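Local coordinates for protein caspase subunit p21 (Drosophila melanogaster, PDB 3SIR) that acts as a cysteine endopeptidase of the caspase family in the cascade that carries out apoptosis, working downstream of the death activator reaper, at residues F133-C138 with I174-V179. The protein carries 1 engineered substitution. Residues are numbered along the deposited sequence; the frame is centred on the assembly and turned at random.
Sequences FFIQAC and IAYSTV
Five backbone hydrogen bonds join 133-138 and 174-179 as parallel strands in full register, from Phe133 beside Ile174 to Cys138 beside Val179. The three central bonds are well formed. Ile135 N gives to Ala175 O (2.8 Å), and Ile135 O takes Ser177 N nearly along its C=O axis with the N-H close to straight (168°). Ala137 N gives in turn to Ser177 O (2.8 Å). At one end the bond from Ala175 N to Phe133 O is weak, bent to 125° at the hydrogen; at the other, Val179 N also donates to Ala137 O.

On the face carrying Ile135, Ala137 and Tyr176, the tyrosine CG lies anti to its backbone N (chi1 179°), and the ring runs obliquely past its neighbours on the adjoining strand. CG2 of Ile135 meets Tyr176 CD1 at 3.5 Å, while the methyl of Ala137 sits against the phenol end, near CZ and OH. Tyr164 packs edge-to-face on the same tyrosine ring and also touches Ile135 and Ala137. Farther back, Phe133 and Ile174 lie side by side, CB to CG1 3.9 Å. On the opposite face of the sheet, CD2 of Phe134 lies beside Ala175 CB, and Phe194 of helix 193-205 packs on both residues.

These are neighbouring strands in the central sheet of the caspase fold. Their bonding carries the backbone up to Cys138, the catalytic nucleophile by similarity, whose SG lies 4.1 Å from Val179 CG1. The side chain of Val179 is in turn about 6 Å from that of His96, the other presumed catalytic residue. Pairing through Ala137, with the hydrogen bond from Cys138 N to Asp141 OD2, is consistent with a well-placed backbone at the presumed nucleophile.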
ATOM      1  N   PHE A 133      -3.375   9.374   2.935  1.00 35.05           N
ATOM      2  CA  PHE A 133      -2.708   9.690   4.192  1.00 33.09           C
ATOM      3  C   PHE A 133      -1.216   9.419   4.114  1.00 32.55           C
ATOM      4  O   PHE A 133      -0.791   8.317   3.770  1.00 32.54           O
ATOM      5  CB  PHE A 133      -3.305   8.884   5.339  1.00 33.32           C
ATOM      6  CG  PHE A 133      -4.782   9.095   5.528  1.00 35.36           C
ATOM      7  CD1 PHE A 133      -5.694   8.437   4.716  1.00 29.75           C
ATOM      8  CD2 PHE A 133      -5.252   9.802   6.623  1.00 30.32           C
ATOM      9  CE1 PHE A 133      -7.052   8.523   4.966  1.00 32.14           C
ATOM     10  CE2 PHE A 133      -6.608   9.929   6.854  1.00 38.18           C
ATOM     11  CZ  PHE A 133      -7.513   9.289   6.021  1.00 37.21           C
ATOM     12  N   PHE A 134      -0.427  10.406   4.509  1.00 32.57           N
ATOM     13  CA  PHE A 134       0.981  10.177   4.783  1.00 35.46           C
ATOM     14  C   PHE A 134       1.273  10.241   6.280  1.00 36.88           C
ATOM     15  O   PHE A 134       0.914  11.211   6.950  1.00 38.19           O
ATOM     16  CB  PHE A 134       1.829  11.164   3.984  1.00 34.74           C
ATOM     17  CG  PHE A 134       1.532  11.133   2.514  1.00 38.16           C
ATOM     18  CD1 PHE A 134       0.454  11.843   2.010  1.00 44.32           C
ATOM     19  CD2 PHE A 134       2.106  10.161   1.713  1.00 39.57           C
ATOM     20  CE1 PHE A 134       0.076  11.719   0.683  1.00 39.39           C
ATOM     21  CE2 PHE A 134       1.730  10.026   0.388  1.00 41.96           C
ATOM     22  CZ  PHE A 134       0.704  10.797  -0.125  1.00 35.03           C
ATOM     23  N   ILE A 135       1.693   9.105   6.829  1.00 36.32           N
ATOM     24  CA  ILE A 135       2.146   9.048   8.214  1.00 35.93           C
ATOM     25  C   ILE A 135       3.665   8.951   8.303  1.00 36.79           C
ATOM     26  O   ILE A 135       4.258   7.969   7.853  1.00 36.92           O
ATOM     27  CB  ILE A 135       1.548   7.841   8.952  1.00 36.43           C
ATOM     28  CG1 ILE A 135       0.018   7.910   8.955  1.00 35.30           C
ATOM     29  CG2 ILE A 135       2.129   7.749  10.361  1.00 33.43           C
ATOM     30  CD1 ILE A 135      -0.542   8.981   8.039  1.00 40.32           C
ATOM     31  N   GLN A 136       4.282   9.953   8.922  1.00 36.42           N
ATOM     32  CA  GLN A 136       5.593   9.791   9.538  1.00 36.90           C
ATOM     33  C   GLN A 136       5.448   9.451  11.018  1.00 37.07           C
ATOM     34  O   GLN A 136       4.894  10.232  11.792  1.00 36.97           O
ATOM     35  CB  GLN A 136       6.406  11.077   9.383  1.00 37.28           C
ATOM     36  CG  GLN A 136       7.765  10.898   8.724  1.00 37.64           C
ATOM     37  CD  GLN A 136       8.470  12.223   8.512  1.00 40.42           C
ATOM     38  OE1 GLN A 136       8.470  13.082   9.392  1.00 42.38           O
ATOM     39  NE2 GLN A 136       8.986  12.434   7.307  1.00 45.81           N
ATOM     40  N   ALA A 137       5.914   8.268  11.405  1.00 37.65           N
ATOM     41  CA  ALA A 137       5.730   7.790  12.771  1.00 37.91           C
ATOM     42  C   ALA A 137       7.068   7.410  13.388  1.00 39.21           C
ATOM     43  O   ALA A 137       8.117   7.608  12.778  1.00 39.46           O
ATOM     44  CB  ALA A 137       4.776   6.605  12.799  1.00 36.68           C
ATOM     45  N   CYS A 138       7.024   6.880  14.606  1.00 41.14           N
ATOM     46  CA  CYS A 138       8.236   6.553  15.345  1.00 43.18           C
ATOM     47  C   CYS A 138       8.514   5.062  15.235  1.00 45.06           C
ATOM     48  O   CYS A 138       7.584   4.260  15.116  1.00 45.28           O
ATOM     49  CB  CYS A 138       8.073   6.925  16.820  1.00 43.99           C
ATOM     50  SG  CYS A 138       8.623   8.586  17.254  1.00 48.77           S
ATOM     51  N   ILE A 174      -2.593   4.799   2.533  1.00 33.62           N
ATOM     52  CA  ILE A 174      -1.747   5.230   3.639  1.00 34.39           C
ATOM     53  C   ILE A 174      -0.278   4.934   3.344  1.00 35.06           C
ATOM     54  O   ILE A 174       0.167   3.797   3.480  1.00 37.52           O
ATOM     55  CB  ILE A 174      -2.161   4.528   4.952  1.00 35.01           C
ATOM     56  CG1 ILE A 174      -3.531   5.029   5.418  1.00 32.40           C
ATOM     57  CG2 ILE A 174      -1.122   4.768   6.043  1.00 38.45           C
ATOM     58  CD1 ILE A 174      -4.674   4.117   5.049  1.00 38.89           C
ATOM     59  N   ALA A 175       0.462   5.943   2.890  1.00 35.28           N
ATOM     60  CA  ALA A 175       1.923   5.877   2.875  1.00 34.59           C
ATOM     61  C   ALA A 175       2.511   6.085   4.270  1.00 34.97           C
ATOM     62  O   ALA A 175       2.190   7.056   4.955  1.00 35.38           O
ATOM     63  CB  ALA A 175       2.491   6.895   1.904  1.00 32.91           C
ATOM     64  N   TYR A 176       3.361   5.161   4.700  1.00 34.89           N
ATOM     65  CA  TYR A 176       3.760   5.103   6.099  1.00 36.94           C
ATOM     66  C   TYR A 176       5.244   4.787   6.267  1.00 37.88           C
ATOM     67  O   TYR A 176       5.751   3.820   5.701  1.00 36.80           O
ATOM     68  CB  TYR A 176       2.915   4.076   6.852  1.00 36.28           C
ATOM     69  CG  TYR A 176       3.283   3.936   8.310  1.00 37.91           C
ATOM     70  CD1 TYR A 176       2.432   4.394   9.308  1.00 33.87           C
ATOM     71  CD2 TYR A 176       4.461   3.304   8.690  1.00 40.17           C
ATOM     72  CE1 TYR A 176       2.756   4.247  10.642  1.00 36.12           C
ATOM     73  CE2 TYR A 176       4.772   3.118  10.024  1.00 38.30           C
ATOM     74  CZ  TYR A 176       3.929   3.614  10.993  1.00 36.81           C
ATOM     75  OH  TYR A 176       4.286   3.521  12.317  1.00 40.63           O
ATOM     76  N   SER A 177       5.937   5.620   7.039  1.00 39.70           N
ATOM     77  CA  SER A 177       7.331   5.373   7.384  1.00 41.36           C
ATOM     78  C   SER A 177       7.579   5.652   8.864  1.00 41.93           C
ATOM     79  O   SER A 177       6.790   6.333   9.524  1.00 39.34           O
ATOM     80  CB  SER A 177       8.260   6.230   6.519  1.00 43.35           C
ATOM     81  OG  SER A 177       9.602   5.769   6.583  1.00 47.02           O
ATOM     82  N   THR A 178       8.682   5.112   9.375  1.00 42.89           N
ATOM     83  CA  THR A 178       9.047   5.268  10.780  1.00 42.03           C
ATOM     84  C   THR A 178      10.218   6.228  10.906  1.00 40.28           C
ATOM     85  O   THR A 178      11.241   6.040  10.256  1.00 41.73           O
ATOM     86  CB  THR A 178       9.494   3.930  11.376  1.00 42.77           C
ATOM     87  OG1 THR A 178      10.152   3.161  10.358  1.00 43.15           O
ATOM     88  CG2 THR A 178       8.296   3.159  11.910  1.00 42.94           C
ATOM     89  N   VAL A 179      10.082   7.211  11.789  1.00 39.79           N
ATOM     90  CA  VAL A 179      11.197   8.050  12.222  1.00 40.04           C
ATOM     91  C   VAL A 179      11.850   7.490  13.494  1.00 40.87           C
ATOM     92  O   VAL A 179      11.167   6.962  14.370  1.00 40.23           O
ATOM     93  CB  VAL A 179      10.710   9.506  12.446  1.00 40.36           C
ATOM     94  CG1 VAL A 179      10.687   9.869  13.926  1.00 39.71           C
ATOM     95  CG2 VAL A 179      11.539  10.496  11.634  1.00 36.82           C
TER